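Local coordinates for protein 2-hydroxyhepta-2,4-diene-1,7-dioate isomerase (Corynebacterium glutamicum, PDB 4DBF) that probably acts as a metal-dependent lyase or isomerase of the fumarylacetoacetate hydrolase (FAH) family, with oxaloacetate decarboxylation as a likely activity and magnesium as its metal, at residues G87-D92 against M231-G236; V150-W155 against I238-T243. All blocks are in the same frame, centred on the assembly; numbering follows the deposited sequence.

How the contacts relate
Both contacts hold helix 235-243, contact 1 at its N-terminal approach and contact 2 along its body, and their centres lie about 14 Å apart. Each is partly buried, with two buried residues among the seven that touch. In contact 1 the loop after strand 83-87 grips 231-236 mainly through amide and backbone hydrogen bonds, close to the magnesium site. Contact 2, away from the annotated sites, seats the loop 150-155 on the helix with side-chain oxygens, a water and an aliphatic patch. The two meet directly: Met231 CE lies 3.3 Å from Ile238 CD1, and Met235 CG lies 3.4 Å from Trp155 CZ3.

Contact 1 (G87-D92 against M231-G236); sequences GRNYAD and MIMKMG
Asn89 and Met233 are paired by two hydrogen bonds that use both ends of the Asn89 amide. OD1 of Asn89 accepts from Met233 N at 2.8 Å with a nearly straight N-H...O angle of 173°, while ND2 of Asn89 donates to Met233 O at 3.2 Å. The second bond reaches a lone pair in the carbonyl plane and stays close to the plane of the amide, so the pair fixes the rotation of the group. Placing CG anti to its own nitrogen (chi1 -157°) brings the amide alongside the Met233 backbone; its ND2 also binds Thr256 O.

Backbone bonding adds Ile232 N to Asn89 O at 2.8 Å, with the donor tilted from the carbonyl plane, and a CA-H...O contact from Met231 CA to the same oxygen at 3.3 Å. These accompany a single beta bridge between Tyr90 and Met231, through which the loop following strand 83-87 meets the lead-in to helix 235-243, within the FAH-type domain.

Apolar packing flanks the polar centre. Met231 CG meets Tyr90 CE1 at 3.7 Å, approaching the ring obliquely; the Tyr90 side chain is about 8 Å from the bound magnesium ion and about 6 Å from that of its ligand Glu138. Elsewhere, Ile232 CG1 lies 4.0 Å from Ala91 CB.

Contact 2 (V150-W155 against I238-T243); sequences VKADDW and IIEFIT
Val150 directs its side chain at the helix, where it crosses those of Ile239 and Thr243 at a slant. Its CB is 4.0 Å from Ile239 CG2, while its CG2 branch approaches Thr243 OG1 at 3.5 Å. That hydroxyl sits between the nitrogen and carbonyl carbon of its own residue (chi1 68°). From there it donates to Ile239 O at 2.7 Å and accepts from Val150 N at 3.0 Å, so one oxygen links the helix backbone to the loop. Ile239 O also receives Thr243 N, which comes from the opposite face of the carbonyl plane.

Trp155 and Ile239 run nearly at right angles to each other, with Ile239 CD1 set 3.8 Å from Trp155 CE3 and approaching the indole obliquely. The loop also meets Glu240, whose extended chain (chi1 177°) passes the Val150 carbonyl and delivers OE2 to Ala152 N at 3.0 Å. The N-H arrives from above the carboxylate, 54° out of its plane. A water donates to both Val150 O and Glu240 O, bridging the two backbones beside these direct bonds.

Ile239 also packs on Ile254 and Val159. The contact thus joins the loop between strands 133-143 and 159-170 to helix 235-243, which packs on strands 83-87, 253-255 and 159-170 of the FAH-type domain.

Contact 1 (G87-D92 against M231-G236)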
loop_
_atom_site.group_PDB
_atom_site.type_symbol
_atom_site.label_atom_id
_atom_site.label_comp_id
_atom_site.label_asym_id
_atom_site.label_seq_id
_atom_site.Cartn_x
_atom_site.Cartn_y
_atom_site.Cartn_z
ATOM N N GLY A 87 2.230 -13.208 7.191
ATOM C CA GLY A 87 1.811 -13.732 8.456
ATOM C C GLY A 87 1.818 -15.250 8.465
ATOM O O GLY A 87 1.792 -15.879 7.460
ATOM N N ARG A 88 1.843 -15.791 9.657
ATOM C CA ARG A 88 1.946 -17.213 9.890
ATOM C C ARG A 88 3.060 -17.901 9.164
ATOM O O ARG A 88 2.852 -18.950 8.676
ATOM C CB ARG A 88 0.663 -17.903 9.537
ATOM C CG ARG A 88 -0.525 -17.248 10.165
ATOM C CD ARG A 88 -1.769 -18.044 10.022
ATOM N NE ARG A 88 -2.467 -17.812 8.791
ATOM C CZ ARG A 88 -3.423 -16.940 8.653
ATOM N NH1 ARG A 88 -3.787 -16.193 9.662
ATOM N NH2 ARG A 88 -4.006 -16.827 7.495
ATOM N N ASN A 89 4.227 -17.304 9.126
ATOM C CA ASN A 89 5.344 -17.905 8.460
ATOM C C ASN A 89 6.382 -18.547 9.347
ATOM O O ASN A 89 7.352 -19.016 8.863
ATOM C CB ASN A 89 6.039 -16.894 7.556
ATOM C CG ASN A 89 6.827 -17.550 6.455
ATOM O OD1 ASN A 89 6.438 -18.563 5.943
ATOM N ND2 ASN A 89 7.948 -16.974 6.116
ATOM N N TYR A 90 6.161 -18.553 10.643
ATOM C CA TYR A 90 7.104 -19.131 11.573
ATOM C C TYR A 90 6.542 -20.345 12.280
ATOM O O TYR A 90 5.527 -20.300 12.879
ATOM C CB TYR A 90 7.604 -18.112 12.569
ATOM C CG TYR A 90 8.815 -17.377 12.115
ATOM C CD1 TYR A 90 8.782 -16.592 11.008
ATOM C CD2 TYR A 90 9.996 -17.469 12.798
ATOM C CE1 TYR A 90 9.880 -15.902 10.600
ATOM C CE2 TYR A 90 11.109 -16.774 12.400
ATOM C CZ TYR A 90 11.043 -15.993 11.283
ATOM O OH TYR A 90 12.100 -15.289 10.848
ATOM N N ALA A 91 7.233 -21.441 12.124
ATOM C CA ALA A 91 6.868 -22.675 12.751
ATOM C C ALA A 91 7.302 -22.648 14.185
ATOM O O ALA A 91 8.301 -22.089 14.512
ATOM C CB ALA A 91 7.498 -23.835 12.028
ATOM N N ASP A 92 6.485 -23.250 15.031
ATOM C CA ASP A 92 6.764 -23.404 16.429
ATOM C C ASP A 92 6.123 -22.233 17.127
ATOM O O ASP A 92 6.085 -22.179 18.343
ATOM C CB ASP A 92 8.271 -23.446 16.684
ATOM C CG ASP A 92 8.871 -24.810 16.462
ATOM O OD1 ASP A 92 9.059 -25.553 17.430
ATOM O OD2 ASP A 92 9.163 -25.145 15.314
ATOM N N MET A 231 11.338 -20.390 9.347
ATOM C CA MET A 231 10.424 -19.954 8.283
ATOM C C MET A 231 9.750 -21.133 7.598
ATOM O O MET A 231 10.409 -22.086 7.271
ATOM C CB MET A 231 11.172 -19.130 7.215
ATOM C CG MET A 231 11.311 -17.674 7.637
ATOM S SD MET A 231 12.617 -16.839 6.694
ATOM C CE MET A 231 11.789 -16.478 5.211
ATOM N N ILE A 232 8.460 -21.027 7.334
ATOM C CA ILE A 232 7.748 -22.047 6.600
ATOM C C ILE A 232 7.931 -21.910 5.088
ATOM O O ILE A 232 8.259 -22.893 4.378
ATOM C CB ILE A 232 6.258 -22.030 7.031
ATOM C CG1 ILE A 232 6.143 -22.378 8.528
ATOM C CG2 ILE A 232 5.409 -22.956 6.145
ATOM C CD1 ILE A 232 4.777 -21.968 9.128
ATOM N N MET A 233 7.693 -20.700 4.561
ATOM C CA MET A 233 8.102 -20.401 3.180
ATOM C C MET A 233 9.448 -19.759 3.273
ATOM O O MET A 233 9.618 -18.762 4.015
ATOM C CB MET A 233 7.133 -19.451 2.480
ATOM C CG MET A 233 5.738 -19.934 2.365
ATOM S SD MET A 233 4.672 -18.683 1.531
ATOM C CE MET A 233 5.532 -18.134 0.150
ATOM N N LYS A 234 10.429 -20.390 2.616
ATOM C CA LYS A 234 11.785 -19.880 2.518
ATOM C C LYS A 234 11.792 -18.681 1.602
ATOM O O LYS A 234 10.809 -18.456 0.883
ATOM C CB LYS A 234 12.697 -20.968 1.946
ATOM C CG LYS A 234 12.555 -22.310 2.684
ATOM C CD LYS A 234 13.707 -23.246 2.372
ATOM C CE LYS A 234 14.047 -24.133 3.568
ATOM N NZ LYS A 234 14.472 -25.428 3.035
ATOM N N MET A 235 12.928 -17.987 1.561
ATOM C CA MET A 235 13.033 -16.728 0.858
ATOM C C MET A 235 12.534 -16.788 -0.604
ATOM O O MET A 235 11.768 -15.942 -1.070
ATOM C CB MET A 235 14.477 -16.254 0.931
ATOM C CG MET A 235 14.654 -14.909 0.374
ATOM S SD MET A 235 13.772 -13.639 1.333
ATOM C CE MET A 235 13.908 -14.110 3.022
ATOM N N GLY A 236 12.967 -17.808 -1.327
ATOM C CA GLY A 236 12.674 -17.868 -2.751
ATOM C C GLY A 236 11.208 -18.112 -2.947
ATOM O O GLY A 236 10.609 -17.574 -3.856
#

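Contact 2 (V150-W155 against I238-T243)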
loop_
_atom_site.group_PDB
_atom_site.type_symbol
_atom_site.label_atom_id
_atom_site.label_comp_id
_atom_site.label_asym_id
_atom_site.label_seq_id
_atom_site.Cartn_x
_atom_site.Cartn_y
_atom_site.Cartn_z
ATOM N N VAL A 150 8.553 -13.919 -10.585
ATOM C CA VAL A 150 9.893 -14.395 -10.321
ATOM C C VAL A 150 9.799 -15.869 -9.916
ATOM O O VAL A 150 8.962 -16.228 -9.102
ATOM C CB VAL A 150 10.524 -13.626 -9.212
ATOM C CG1 VAL A 150 11.949 -14.083 -8.996
ATOM C CG2 VAL A 150 10.437 -12.145 -9.533
ATOM N N LYS A 151 10.648 -16.709 -10.514
ATOM C CA LYS A 151 10.785 -18.096 -10.097
ATOM C C LYS A 151 11.554 -18.163 -8.781
ATOM O O LYS A 151 12.502 -17.430 -8.579
ATOM C CB LYS A 151 11.526 -18.900 -11.209
ATOM C CG LYS A 151 11.295 -20.425 -11.127
ATOM C CD LYS A 151 12.132 -21.150 -12.234
ATOM C CE LYS A 151 12.112 -22.670 -12.024
ATOM N NZ LYS A 151 12.367 -23.445 -13.320
ATOM N N ALA A 152 11.139 -19.046 -7.888
ATOM C CA ALA A 152 11.720 -19.153 -6.555
ATOM C C ALA A 152 13.236 -19.224 -6.580
ATOM O O ALA A 152 13.914 -18.521 -5.848
ATOM C CB ALA A 152 11.124 -20.360 -5.832
ATOM N N ASP A 153 13.808 -20.057 -7.452
ATOM C CA ASP A 153 15.242 -20.195 -7.386
ATOM C C ASP A 153 16.011 -19.026 -8.074
ATOM O O ASP A 153 17.252 -18.947 -7.967
ATOM C CB ASP A 153 15.685 -21.627 -7.798
ATOM C CG ASP A 153 15.466 -21.900 -9.234
ATOM O OD1 ASP A 153 15.044 -20.968 -9.938
ATOM O OD2 ASP A 153 15.709 -23.051 -9.669
ATOM N N ASP A 154 15.289 -18.114 -8.727
ATOM C CA ASP A 154 15.877 -16.828 -9.223
ATOM C C ASP A 154 15.711 -15.639 -8.235
ATOM O O ASP A 154 15.941 -14.499 -8.595
ATOM C CB ASP A 154 15.250 -16.423 -10.567
ATOM C CG ASP A 154 15.486 -17.471 -11.654
ATOM O OD1 ASP A 154 14.610 -17.623 -12.526
ATOM O OD2 ASP A 154 16.531 -18.149 -11.598
ATOM N N TRP A 155 15.375 -15.906 -6.981
ATOM C CA TRP A 155 15.020 -14.807 -6.067
ATOM C C TRP A 155 16.104 -13.788 -5.866
ATOM O O TRP A 155 15.820 -12.596 -5.783
ATOM C CB TRP A 155 14.503 -15.348 -4.750
ATOM C CG TRP A 155 15.489 -15.947 -3.828
ATOM C CD1 TRP A 155 15.792 -17.293 -3.681
ATOM C CD2 TRP A 155 16.239 -15.259 -2.849
ATOM N NE1 TRP A 155 16.720 -17.453 -2.709
ATOM C CE2 TRP A 155 16.998 -16.232 -2.146
ATOM C CE3 TRP A 155 16.336 -13.908 -2.470
ATOM C CZ2 TRP A 155 17.858 -15.900 -1.129
ATOM C CZ3 TRP A 155 17.181 -13.576 -1.449
ATOM C CH2 TRP A 155 17.954 -14.580 -0.785
ATOM N N ILE A 238 8.780 -17.186 -0.856
ATOM C CA ILE A 238 8.069 -15.911 -0.532
ATOM C C ILE A 238 8.037 -14.990 -1.770
ATOM O O ILE A 238 6.991 -14.480 -2.174
ATOM C CB ILE A 238 8.779 -15.194 0.604
ATOM C CG1 ILE A 238 8.691 -16.065 1.877
ATOM C CG2 ILE A 238 8.090 -13.808 0.900
ATOM C CD1 ILE A 238 9.508 -15.475 3.078
ATOM N N ILE A 239 9.183 -14.757 -2.372
ATOM C CA ILE A 239 9.256 -13.899 -3.545
ATOM C C ILE A 239 8.419 -14.377 -4.758
ATOM O O ILE A 239 7.762 -13.611 -5.395
ATOM C CB ILE A 239 10.707 -13.567 -3.878
ATOM C CG1 ILE A 239 11.245 -12.579 -2.865
ATOM C CG2 ILE A 239 10.842 -12.979 -5.243
ATOM C CD1 ILE A 239 12.678 -12.746 -2.524
ATOM N N GLU A 240 8.422 -15.667 -5.005
ATOM C CA GLU A 240 7.610 -16.248 -6.046
ATOM C C GLU A 240 6.110 -16.093 -5.778
ATOM O O GLU A 240 5.329 -15.755 -6.643
ATOM C CB GLU A 240 7.947 -17.705 -6.132
ATOM C CG GLU A 240 7.146 -18.474 -7.110
ATOM C CD GLU A 240 7.565 -19.916 -7.132
ATOM O OE1 GLU A 240 7.118 -20.647 -6.285
ATOM O OE2 GLU A 240 8.357 -20.292 -7.978
ATOM N N PHE A 241 5.740 -16.357 -4.540
ATOM C CA PHE A 241 4.371 -16.219 -4.075
ATOM C C PHE A 241 3.818 -14.791 -4.226
ATOM O O PHE A 241 2.792 -14.573 -4.736
ATOM C CB PHE A 241 4.334 -16.660 -2.623
ATOM C CG PHE A 241 2.986 -16.590 -1.983
ATOM C CD1 PHE A 241 2.033 -17.503 -2.276
ATOM C CD2 PHE A 241 2.716 -15.665 -1.031
ATOM C CE1 PHE A 241 0.821 -17.461 -1.667
ATOM C CE2 PHE A 241 1.506 -15.607 -0.428
ATOM C CZ PHE A 241 0.561 -16.512 -0.739
ATOM N N ILE A 242 4.586 -13.834 -3.786
ATOM C CA ILE A 242 4.203 -12.457 -3.879
ATOM C C ILE A 242 4.142 -12.003 -5.326
ATOM O O ILE A 242 3.148 -11.535 -5.745
ATOM C CB ILE A 242 5.144 -11.573 -3.068
ATOM C CG1 ILE A 242 5.056 -11.918 -1.594
ATOM C CG2 ILE A 242 4.841 -10.123 -3.303
ATOM C CD1 ILE A 242 6.006 -11.128 -0.757
ATOM N N THR A 243 5.224 -12.184 -6.061
ATOM C CA THR A 243 5.316 -11.706 -7.409
ATOM C C THR A 243 4.443 -12.450 -8.412
ATOM O O THR A 243 4.286 -12.025 -9.500
ATOM C CB THR A 243 6.773 -11.583 -7.882
ATOM O OG1 THR A 243 7.357 -12.870 -8.002
ATOM C CG2 THR A 243 7.546 -10.791 -6.935
HETATM O O HOH W 1 6.195 -15.909 -9.280
#